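Local coordinates for protein cysteine protease (Xylella fastidiosa, PDB 3OIS) that probably hydrolyses peptide bonds as a cysteine protease of the papain family, and binds the nucleotide uridine diphosphate, at residues Arg74-Leu83 with Asp121-Ile130; Phe100-Asn110 with Leu136-Gly147. All blocks are in the same frame, centred on the assembly; numbering follows the deposited sequence.

Contact 1 (Arg74-Leu83 with Asp121-Ile130); sequences RIGSCTANAL and DSGAMIRDGI. With UDP (uridine-5'-diphosphate), chain E.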
loop_
_atom_site.group_PDB
_atom_site.type_symbol
_atom_site.label_atom_id
_atom_site.label_comp_id
_atom_site.label_asym_id
_atom_site.label_seq_id
_atom_site.Cartn_x
_atom_site.Cartn_y
_atom_site.Cartn_z
ATOM N N ARG A 74 5.928 3.018 13.397
ATOM C CA ARG A 74 5.882 1.817 14.223
ATOM C C ARG A 74 4.497 1.210 14.316
ATOM O O ARG A 74 4.242 0.435 15.272
ATOM C CB ARG A 74 6.320 2.231 15.647
ATOM C CG ARG A 74 7.763 2.752 15.692
ATOM C CD ARG A 74 8.076 3.344 17.077
ATOM N NE ARG A 74 7.402 4.613 17.154
ATOM C CZ ARG A 74 7.230 5.313 18.288
ATOM N NH1 ARG A 74 7.717 4.824 19.450
ATOM N NH2 ARG A 74 6.601 6.484 18.239
ATOM N N ILE A 75 3.631 1.548 13.394
ATOM C CA ILE A 75 2.302 0.928 13.351
ATOM C C ILE A 75 2.063 0.161 12.018
ATOM O O ILE A 75 2.849 0.260 11.052
ATOM C CB ILE A 75 1.228 2.027 13.594
ATOM C CG1 ILE A 75 1.219 3.125 12.467
ATOM C CG2 ILE A 75 1.264 2.493 15.061
ATOM C CD1 ILE A 75 -0.046 4.141 12.651
ATOM N N GLY A 76 0.900 -0.524 11.941
ATOM C CA GLY A 76 0.605 -1.470 10.830
ATOM C C GLY A 76 -0.229 -0.855 9.726
ATOM O O GLY A 76 -1.273 -1.418 9.296
ATOM N N SER A 77 0.218 0.351 9.301
ATOM C CA SER A 77 -0.586 1.171 8.452
ATOM C C SER A 77 -0.168 1.080 6.990
ATOM O O SER A 77 -0.481 1.988 6.209
ATOM C CB SER A 77 -0.558 2.622 8.998
ATOM O OG SER A 77 0.786 3.087 8.931
ATOM N N CYS A 78 0.529 0.007 6.611
ATOM C CA CYS A 78 1.089 -0.035 5.225
ATOM C C CYS A 78 -0.017 0.103 4.160
ATOM O O CYS A 78 0.218 0.798 3.120
ATOM C CB CYS A 78 1.907 -1.316 4.882
ATOM S SG CYS A 78 0.881 -2.824 5.088
ATOM N N THR A 79 -1.186 -0.551 4.353
ATOM C CA THR A 79 -2.230 -0.433 3.353
ATOM C C THR A 79 -2.616 1.046 3.215
ATOM O O THR A 79 -2.844 1.484 2.082
ATOM C CB THR A 79 -3.456 -1.310 3.600
ATOM O OG1 THR A 79 -4.122 -0.846 4.794
ATOM C CG2 THR A 79 -3.011 -2.754 3.768
ATOM N N ALA A 80 -2.711 1.839 4.307
ATOM C CA ALA A 80 -3.116 3.241 4.200
ATOM C C ALA A 80 -2.027 4.076 3.560
ATOM O O ALA A 80 -2.325 5.136 2.905
ATOM C CB ALA A 80 -3.349 3.754 5.558
ATOM N N ASN A 81 -0.775 3.677 3.792
ATOM C CA ASN A 81 0.370 4.380 3.169
ATOM C C ASN A 81 0.451 4.175 1.660
ATOM O O ASN A 81 0.619 5.163 0.884
ATOM C CB ASN A 81 1.702 3.998 3.820
ATOM C CG ASN A 81 1.908 4.668 5.144
ATOM O OD1 ASN A 81 1.187 4.367 6.169
ATOM N ND2 ASN A 81 2.843 5.569 5.190
ATOM N N ALA A 82 0.239 2.926 1.218
ATOM C CA ALA A 82 0.205 2.604 -0.182
ATOM C C ALA A 82 -0.986 3.328 -0.850
ATOM O O ALA A 82 -0.826 3.917 -1.906
ATOM C CB ALA A 82 0.089 1.077 -0.418
ATOM N N LEU A 83 -2.176 3.275 -0.217
ATOM C CA LEU A 83 -3.336 3.872 -0.811
ATOM C C LEU A 83 -3.304 5.406 -0.774
ATOM O O LEU A 83 -3.793 6.056 -1.741
ATOM C CB LEU A 83 -4.602 3.367 -0.104
ATOM C CG LEU A 83 -4.948 1.922 -0.525
ATOM C CD1 LEU A 83 -6.109 1.332 0.469
ATOM C CD2 LEU A 83 -5.410 1.804 -2.035
ATOM N N ASP A 121 -3.440 -2.559 16.861
ATOM C CA ASP A 121 -2.711 -2.328 15.619
ATOM C C ASP A 121 -2.930 -3.618 14.798
ATOM O O ASP A 121 -2.040 -4.471 14.625
ATOM C CB ASP A 121 -1.229 -2.090 15.971
ATOM C CG ASP A 121 -0.453 -1.508 14.830
ATOM O OD1 ASP A 121 -1.066 -1.022 13.871
ATOM O OD2 ASP A 121 0.808 -1.559 14.918
ATOM N N SER A 122 -4.118 -3.757 14.210
ATOM C CA SER A 122 -4.486 -4.996 13.619
ATOM C C SER A 122 -3.997 -5.126 12.198
ATOM O O SER A 122 -4.072 -6.206 11.625
ATOM C CB SER A 122 -6.008 -5.123 13.664
ATOM O OG SER A 122 -6.554 -4.036 12.912
ATOM N N GLY A 123 -3.576 -4.011 11.573
ATOM C CA GLY A 123 -3.369 -4.035 10.104
ATOM C C GLY A 123 -4.767 -4.027 9.416
ATOM O O GLY A 123 -5.783 -3.735 10.097
ATOM N N ALA A 124 -4.797 -4.264 8.112
ATOM C CA ALA A 124 -6.006 -4.118 7.325
ATOM C C ALA A 124 -5.873 -4.819 5.964
ATOM O O ALA A 124 -4.735 -5.072 5.468
ATOM C CB ALA A 124 -6.298 -2.558 7.132
ATOM N N MET A 125 -7.025 -5.115 5.356
ATOM C CA MET A 125 -7.070 -5.621 4.002
ATOM C C MET A 125 -7.092 -4.403 3.082
ATOM O O MET A 125 -7.738 -3.396 3.366
ATOM C CB MET A 125 -8.354 -6.444 3.784
ATOM C CG MET A 125 -8.382 -7.695 4.663
ATOM S SD MET A 125 -10.062 -8.455 4.388
ATOM C CE MET A 125 -9.822 -9.921 5.423
ATOM N N ILE A 126 -6.327 -4.496 2.007
ATOM C CA ILE A 126 -6.380 -3.466 0.922
ATOM C C ILE A 126 -7.793 -3.148 0.480
ATOM O O ILE A 126 -8.183 -1.942 0.371
ATOM C CB ILE A 126 -5.514 -3.878 -0.275
ATOM C CG1 ILE A 126 -4.073 -3.978 0.280
ATOM C CG2 ILE A 126 -5.628 -2.738 -1.382
ATOM C CD1 ILE A 126 -3.175 -4.621 -0.740
ATOM N N ARG A 127 -8.595 -4.201 0.347
ATOM C CA ARG A 127 -9.934 -3.991 -0.154
ATOM C C ARG A 127 -10.747 -3.104 0.797
ATOM O O ARG A 127 -11.680 -2.374 0.374
ATOM C CB ARG A 127 -10.655 -5.304 -0.433
ATOM C CG ARG A 127 -11.120 -6.081 0.888
ATOM C CD ARG A 127 -11.905 -7.418 0.588
ATOM N NE ARG A 127 -12.942 -6.979 -0.264
ATOM C CZ ARG A 127 -13.122 -7.341 -1.544
ATOM N NH1 ARG A 127 -12.520 -8.428 -2.104
ATOM N NH2 ARG A 127 -14.021 -6.636 -2.243
ATOM N N ASP A 128 -10.420 -3.135 2.082
ATOM C CA ASP A 128 -11.144 -2.323 3.053
ATOM C C ASP A 128 -10.642 -0.849 3.055
ATOM O O ASP A 128 -11.427 0.070 3.152
ATOM C CB ASP A 128 -10.962 -2.905 4.473
ATOM C CG ASP A 128 -11.751 -4.189 4.640
ATOM O OD1 ASP A 128 -12.689 -4.423 3.811
ATOM O OD2 ASP A 128 -11.455 -4.943 5.597
ATOM N N GLY A 129 -9.335 -0.664 2.831
ATOM C CA GLY A 129 -8.824 0.710 2.599
ATOM C C GLY A 129 -9.509 1.287 1.360
ATOM O O GLY A 129 -9.842 2.453 1.353
ATOM N N ILE A 130 -9.652 0.478 0.311
ATOM C CA ILE A 130 -10.344 0.930 -0.902
ATOM C C ILE A 130 -11.822 1.241 -0.667
ATOM O O ILE A 130 -12.328 2.251 -1.105
ATOM C CB ILE A 130 -10.114 -0.084 -2.006
ATOM C CG1 ILE A 130 -8.662 0.007 -2.433
ATOM C CG2 ILE A 130 -10.976 0.222 -3.282
ATOM C CD1 ILE A 130 -8.315 -1.183 -3.413
HETATM N N1 UDP E . -16.865 -3.261 -6.546
HETATM C C2 UDP E . -15.660 -3.209 -7.191
HETATM N N3 UDP E . -15.259 -1.992 -7.729
HETATM C C4 UDP E . -16.029 -0.880 -7.615
HETATM C C5 UDP E . -17.289 -0.930 -6.991
HETATM C C6 UDP E . -17.625 -2.136 -6.361
HETATM O O2 UDP E . -14.939 -4.150 -7.301
HETATM O O4 UDP E . -15.614 0.160 -8.221
HETATM C "C1'" UDP E . -17.303 -4.629 -6.097
HETATM C "C2'" UDP E . -16.566 -5.149 -4.882
HETATM O "O2'" UDP E . -16.599 -6.569 -5.013
HETATM C "C3'" UDP E . -17.514 -4.716 -3.834
HETATM C "C4'" UDP E . -18.884 -5.028 -4.478
HETATM O "O4'" UDP E . -18.718 -4.650 -5.861
HETATM O "O3'" UDP E . -17.313 -5.571 -2.712
HETATM C "C5'" UDP E . -19.999 -4.271 -3.762
HETATM O "O5'" UDP E . -19.735 -2.881 -3.940
HETATM P PA UDP E . -20.763 -1.769 -3.721
HETATM O O1A UDP E . -20.164 -0.425 -3.566
HETATM O O2A UDP E . -21.875 -1.865 -4.708
HETATM O O3A UDP E . -21.324 -2.268 -2.275
HETATM P PB UDP E . -22.229 -1.601 -1.113
HETATM O O1B UDP E . -23.310 -2.539 -0.833
HETATM O O2B UDP E . -21.294 -1.389 -0.038
HETATM O O3B UDP E . -22.808 -0.276 -1.505
HETATM O O HOH W 1 2.242 -0.916 16.964
#

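Contact 2 (Phe100-Asn110 with Leu136-Gly147); sequences FIPSRLFIYYN and LGVCPEKEWPYG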
loop_
_atom_site.group_PDB
_atom_site.type_symbol
_atom_site.label_atom_id
_atom_site.label_comp_id
_atom_site.label_asym_id
_atom_site.label_seq_id
_atom_site.Cartn_x
_atom_site.Cartn_y
_atom_site.Cartn_z
ATOM N N PHE A 100 -1.775 17.664 -1.603
ATOM C CA PHE A 100 -1.602 17.409 -0.168
ATOM C C PHE A 100 -1.308 15.933 0.024
ATOM O O PHE A 100 -1.654 15.144 -0.843
ATOM C CB PHE A 100 -2.851 17.828 0.669
ATOM C CG PHE A 100 -4.135 17.166 0.208
ATOM C CD1 PHE A 100 -4.970 17.802 -0.667
ATOM C CD2 PHE A 100 -4.472 15.872 0.622
ATOM C CE1 PHE A 100 -6.157 17.193 -1.124
ATOM C CE2 PHE A 100 -5.669 15.245 0.174
ATOM C CZ PHE A 100 -6.497 15.900 -0.717
ATOM N N ILE A 101 -0.685 15.580 1.146
ATOM C CA ILE A 101 -0.548 14.164 1.524
ATOM C C ILE A 101 -1.925 13.774 2.121
ATOM O O ILE A 101 -2.403 14.456 3.014
ATOM C CB ILE A 101 0.528 13.985 2.578
ATOM C CG1 ILE A 101 1.931 14.225 1.950
ATOM C CG2 ILE A 101 0.549 12.522 3.064
ATOM C CD1 ILE A 101 3.083 14.311 3.028
ATOM N N PRO A 102 -2.563 12.720 1.578
ATOM C CA PRO A 102 -3.841 12.268 2.176
ATOM C C PRO A 102 -3.621 11.726 3.595
ATOM O O PRO A 102 -2.547 11.143 3.886
ATOM C CB PRO A 102 -4.309 11.131 1.248
ATOM C CG PRO A 102 -3.601 11.400 -0.060
ATOM C CD PRO A 102 -2.277 11.996 0.312
ATOM N N SER A 103 -4.582 11.982 4.485
ATOM C CA SER A 103 -4.514 11.457 5.877
ATOM C C SER A 103 -4.484 9.925 6.006
ATOM O O SER A 103 -5.521 9.261 5.893
ATOM C CB SER A 103 -5.677 11.981 6.733
ATOM O OG SER A 103 -5.514 11.420 8.012
ATOM N N ARG A 104 -3.302 9.397 6.304
ATOM C CA ARG A 104 -3.101 7.931 6.428
ATOM C C ARG A 104 -3.834 7.389 7.632
ATOM O O ARG A 104 -4.424 6.302 7.555
ATOM C CB ARG A 104 -1.617 7.647 6.536
ATOM C CG ARG A 104 -0.927 7.841 5.108
ATOM C CD ARG A 104 0.608 7.886 5.276
ATOM N NE ARG A 104 1.111 9.045 6.033
ATOM C CZ ARG A 104 2.258 9.120 6.725
ATOM N NH1 ARG A 104 3.081 8.073 6.855
ATOM N NH2 ARG A 104 2.551 10.314 7.355
ATOM N N LEU A 105 -3.864 8.154 8.733
ATOM C CA LEU A 105 -4.574 7.619 9.917
ATOM C C LEU A 105 -6.080 7.671 9.703
ATOM O O LEU A 105 -6.769 6.840 10.217
ATOM C CB LEU A 105 -4.277 8.427 11.177
ATOM C CG LEU A 105 -2.875 8.202 11.748
ATOM C CD1 LEU A 105 -2.814 8.922 13.116
ATOM C CD2 LEU A 105 -2.605 6.682 11.951
ATOM N N PHE A 106 -6.576 8.660 8.903
ATOM C CA PHE A 106 -8.003 8.638 8.568
ATOM C C PHE A 106 -8.339 7.287 7.816
ATOM O O PHE A 106 -9.393 6.623 8.071
ATOM C CB PHE A 106 -8.379 9.795 7.626
ATOM C CG PHE A 106 -9.839 9.850 7.284
ATOM C CD1 PHE A 106 -10.727 10.557 8.119
ATOM C CD2 PHE A 106 -10.349 9.200 6.136
ATOM C CE1 PHE A 106 -12.050 10.605 7.805
ATOM C CE2 PHE A 106 -11.716 9.229 5.832
ATOM C CZ PHE A 106 -12.561 9.960 6.716
ATOM N N ILE A 107 -7.528 6.908 6.863
ATOM C CA ILE A 107 -7.770 5.650 6.178
ATOM C C ILE A 107 -7.691 4.500 7.178
ATOM O O ILE A 107 -8.585 3.673 7.179
ATOM C CB ILE A 107 -6.867 5.431 4.971
ATOM C CG1 ILE A 107 -7.100 6.532 3.888
ATOM C CG2 ILE A 107 -7.013 4.012 4.291
ATOM C CD1 ILE A 107 -5.955 6.559 2.962
ATOM N N TYR A 108 -6.623 4.451 7.952
ATOM C CA TYR A 108 -6.341 3.293 8.844
ATOM C C TYR A 108 -7.433 3.168 9.920
ATOM O O TYR A 108 -7.815 2.071 10.281
ATOM C CB TYR A 108 -4.915 3.388 9.434
ATOM C CG TYR A 108 -4.447 2.137 10.198
ATOM C CD1 TYR A 108 -4.719 0.830 9.673
ATOM C CD2 TYR A 108 -3.661 2.274 11.354
ATOM C CE1 TYR A 108 -4.228 -0.314 10.363
ATOM C CE2 TYR A 108 -3.224 1.150 12.093
ATOM C CZ TYR A 108 -3.543 -0.139 11.573
ATOM O OH TYR A 108 -3.047 -1.196 12.269
ATOM N N TYR A 109 -7.928 4.289 10.449
ATOM C CA TYR A 109 -8.963 4.227 11.500
ATOM C C TYR A 109 -10.234 3.616 10.886
ATOM O O TYR A 109 -10.813 2.621 11.410
ATOM C CB TYR A 109 -9.218 5.654 12.077
ATOM C CG TYR A 109 -10.286 5.630 13.128
ATOM C CD1 TYR A 109 -9.929 5.542 14.434
ATOM C CD2 TYR A 109 -11.633 5.662 12.800
ATOM C CE1 TYR A 109 -10.904 5.445 15.430
ATOM C CE2 TYR A 109 -12.628 5.623 13.839
ATOM C CZ TYR A 109 -12.246 5.507 15.070
ATOM O OH TYR A 109 -13.223 5.492 15.994
ATOM N N ASN A 110 -10.642 4.110 9.709
ATOM C CA ASN A 110 -11.807 3.600 9.117
ATOM C C ASN A 110 -11.687 2.176 8.602
ATOM O O ASN A 110 -12.666 1.433 8.644
ATOM C CB ASN A 110 -12.323 4.615 8.074
ATOM C CG ASN A 110 -12.879 5.869 8.781
ATOM O OD1 ASN A 110 -13.842 5.793 9.509
ATOM N ND2 ASN A 110 -12.224 6.995 8.593
ATOM N N LEU A 136 -16.168 6.938 1.941
ATOM C CA LEU A 136 -15.883 8.040 2.845
ATOM C C LEU A 136 -14.926 9.049 2.202
ATOM O O LEU A 136 -14.922 10.190 2.566
ATOM C CB LEU A 136 -15.264 7.521 4.135
ATOM C CG LEU A 136 -16.047 6.381 4.802
ATOM C CD1 LEU A 136 -15.506 6.047 6.191
ATOM C CD2 LEU A 136 -17.557 6.703 4.855
ATOM N N GLY A 137 -14.041 8.589 1.285
ATOM C CA GLY A 137 -12.977 9.498 0.823
ATOM C C GLY A 137 -11.787 9.517 1.776
ATOM O O GLY A 137 -11.484 8.470 2.487
ATOM N N VAL A 138 -11.068 10.618 1.794
ATOM C CA VAL A 138 -9.950 10.834 2.717
ATOM C C VAL A 138 -9.695 12.325 2.818
ATOM O O VAL A 138 -9.751 13.047 1.787
ATOM C CB VAL A 138 -8.643 10.084 2.254
ATOM C CG1 VAL A 138 -8.278 10.403 0.737
ATOM C CG2 VAL A 138 -7.488 10.319 3.221
ATOM N N CYS A 139 -9.459 12.795 4.033
ATOM C CA CYS A 139 -9.155 14.243 4.242
ATOM C C CYS A 139 -7.650 14.477 4.136
ATOM O O CYS A 139 -6.851 13.549 4.190
ATOM C CB CYS A 139 -9.682 14.701 5.599
ATOM S SG CYS A 139 -8.943 13.908 7.031
ATOM N N PRO A 140 -7.218 15.749 3.998
ATOM C CA PRO A 140 -5.813 16.018 4.007
ATOM C C PRO A 140 -5.110 15.649 5.337
ATOM O O PRO A 140 -5.681 15.800 6.435
ATOM C CB PRO A 140 -5.775 17.588 3.794
ATOM C CG PRO A 140 -7.011 17.814 2.945
ATOM C CD PRO A 140 -8.038 16.955 3.692
ATOM N N GLU A 141 -3.853 15.226 5.262
ATOM C CA GLU A 141 -3.158 14.824 6.445
ATOM C C GLU A 141 -3.013 16.005 7.435
ATOM O O GLU A 141 -3.077 15.789 8.604
ATOM C CB GLU A 141 -1.862 14.056 6.136
ATOM C CG GLU A 141 -1.245 13.431 7.369
ATOM C CD GLU A 141 -0.383 12.258 6.965
ATOM O OE1 GLU A 141 0.818 12.461 6.621
ATOM O OE2 GLU A 141 -0.945 11.148 7.025
ATOM N N LYS A 142 -2.915 17.242 6.944
ATOM C CA LYS A 142 -2.879 18.376 7.893
ATOM C C LYS A 142 -4.037 18.471 8.813
ATOM O O LYS A 142 -3.848 18.905 9.960
ATOM C CB LYS A 142 -2.590 19.728 7.184
ATOM C CG LYS A 142 -1.067 19.854 6.887
ATOM C CD LYS A 142 -0.644 20.963 5.916
ATOM C CE LYS A 142 0.886 21.003 5.811
ATOM N NZ LYS A 142 1.386 22.242 5.110
ATOM N N GLU A 143 -5.225 18.080 8.341
ATOM C CA GLU A 143 -6.452 18.081 9.125
ATOM C C GLU A 143 -6.534 16.883 10.085
ATOM O O GLU A 143 -7.232 16.919 11.087
ATOM C CB GLU A 143 -7.639 18.036 8.157
ATOM C CG GLU A 143 -9.001 18.281 8.757
ATOM C CD GLU A 143 -10.075 18.413 7.679
ATOM O OE1 GLU A 143 -9.782 18.170 6.482
ATOM O OE2 GLU A 143 -11.231 18.785 8.030
ATOM N N TRP A 144 -5.819 15.790 9.761
ATOM C CA TRP A 144 -5.813 14.583 10.641
ATOM C C TRP A 144 -4.414 13.987 10.581
ATOM O O TRP A 144 -4.149 13.040 9.754
ATOM C CB TRP A 144 -6.911 13.539 10.241
ATOM C CG TRP A 144 -7.176 12.575 11.383
ATOM C CD1 TRP A 144 -6.912 11.216 11.410
ATOM C CD2 TRP A 144 -7.724 12.906 12.680
ATOM N NE1 TRP A 144 -7.218 10.711 12.642
ATOM C CE2 TRP A 144 -7.778 11.702 13.434
ATOM C CE3 TRP A 144 -8.166 14.089 13.277
ATOM C CZ2 TRP A 144 -8.237 11.669 14.781
ATOM C CZ3 TRP A 144 -8.694 14.046 14.593
ATOM C CH2 TRP A 144 -8.686 12.854 15.341
ATOM N N PRO A 145 -3.503 14.586 11.350
ATOM C CA PRO A 145 -2.080 14.341 11.105
ATOM C C PRO A 145 -1.627 12.968 11.595
ATOM O O PRO A 145 -2.270 12.359 12.441
ATOM C CB PRO A 145 -1.361 15.453 11.882
ATOM C CG PRO A 145 -2.422 16.200 12.681
ATOM C CD PRO A 145 -3.763 15.810 12.163
ATOM N N TYR A 146 -0.511 12.515 11.041
ATOM C CA TYR A 146 0.040 11.198 11.361
ATOM C C TYR A 146 0.789 11.141 12.683
ATOM O O TYR A 146 1.513 12.064 12.995
ATOM C CB TYR A 146 0.985 10.811 10.204
ATOM C CG TYR A 146 1.209 9.308 10.137
ATOM C CD1 TYR A 146 0.184 8.460 9.671
ATOM C CD2 TYR A 146 2.451 8.769 10.526
ATOM C CE1 TYR A 146 0.403 7.040 9.624
ATOM C CE2 TYR A 146 2.686 7.376 10.570
ATOM C CZ TYR A 146 1.629 6.532 10.054
ATOM O OH TYR A 146 1.867 5.176 9.986
ATOM N N GLY A 147 0.616 10.070 13.469
ATOM C CA GLY A 147 1.398 9.909 14.692
ATOM C C GLY A 147 1.531 8.416 14.835
ATOM O O GLY A 147 0.534 7.739 14.729
HETATM O O HOH W 2 -2.447 10.691 9.246
#

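Contact 1 (Arg74-Leu83 with Asp121-Ile130)
Asp121 turns its carboxylate to the inverse gamma turn centred on Gly76 and takes its backbone N-H. Gly76 N donates to the syn lone pair of Asp121 OD1 over 2.8 Å, with 152° at the hydrogen. The carboxylate can face this turn because CG stands anti to the backbone N of Asp121 (chi1 -166°). The other oxygen, Asp121 OD2, accepts from a water at 2.6 Å, and that water also donates to Arg74 O. Beside the carboxylate the chains come close. Gly76 O meets Gly123 CA at 3.4 Å in a nearly straight CA-H...O contact.

Further along, side chains pack on backbone and on aliphatic groups. Thr79 turns its methyl to the second segment, with CG2 3.4 Å from Ala124 O and 3.8 Å from Ile126 CG1. Its OG1 is hydrogen-bonded to Glu111 OE2. Leu83 lies against the next turn of helix 126-135. Its CD1 rests on bare backbone, 3.5 Å from Gly129 CA. Its CD2 touches Ile130 CG1 at 3.7 Å, the two side chains crossing at about a right angle. The short helical axes pass 9.4 Å apart at -53°.

A second shell fixes the polar end. Tyr108 OH is hydrogen-bonded to both Asp121 OD1 and Gly123 N. On the side of helix 126-135 turned from the contact, Arg127 forms a salt bridge with Asp44 and lies beside the UDP ribose.

The sequence Gly-Ser-Cys at the start of helix 78-93 fits the central helix of the papain fold. Cys78 follows the turn held by Asp121, and its side chain touches His237. This is consistent with the Cys-His pair of papain-like proteases.

Contact 2 (Phe100-Asn110 with Leu136-Gly147)
The guanidinium of Arg104 lies flat on the ring of Tyr146, with centres 3.7 Å apart and planes at 16°. This is a stacked cation-pi pair. At the edge of the same guanidinium sits the carboxylate of Glu141, gripped side-on. Arg104 NH2 donates to Glu141 OE1 at 2.9 Å, close to the guanidinium plane. Arg104 NE donates to Glu141 OE2 at 3.1 Å, from a more tilted position. The bend at chi3 of Arg104 (-65°) brings the group round to both partners.

The Phe106 ring carries Asn110 ND2 over the centre of one face and Cys139 N off-centre over the other. Asn110 OD1 is hydrogen-bonded to Tyr173 OH. Gly137 O lies at the edge of the Phe106 ring, 3.4 Å from CE2. Phe100 has Pro140 CG over its ring centre, a CH-pi contact. Trp144 turns an edge to Ser103 OG.

The backbones meet at a single bridge, Pro102 with Pro140. Glu141 N donates to Ile101 O, and Ser103 N donates to Cys139 O, both at 2.8 Å. Ser103 then starts helix 104-114 as its N-cap. Its OG accepts from Phe106 N and donates to Trp144 O at 2.7 Å, in the carbonyl plane on a lone pair. Val138 CG2 packs 3.5 Å from Ser103 O and also touches Pro102 and Ile107.

Glu141 OE2 also accepts from Arg104 N, at 3.0 Å on the anti side, and from a water that links Leu105 N with Trp144 O. The carboxylate probably balances the charge of Arg104 and also takes an N-H from the first turn of the helix. Such surroundings probably keep Glu141 ionised, while the carboxylate at its edge and the Tyr146 ring over its face would stabilise the buried arginine.

How the contacts relate
From the N terminus the chain reaches 74-83, which leads into helix 78-93, then runs through 100-110 into helix 104-114. It returns at 121-130 and closes contact 1 across 37 intervening residues. After helix 126-135 it closes contact 2 at 136-147, across 25 residues. The segments alternate, so the two loops cross. Contact 1 joins the turn and start of helix 78-93 to the loop, strand 124-125 and the start of helix 126-135. Contact 2 joins helix 104-114 to the loop after helix 126-135. They also touch directly: Ser77 OG and Tyr146 OH lie 2.6 Å apart in a probable hydrogen bond, and Tyr146 OH is also hydrogen-bonded to Gln72 O. Together they tie three consecutive helices into one body.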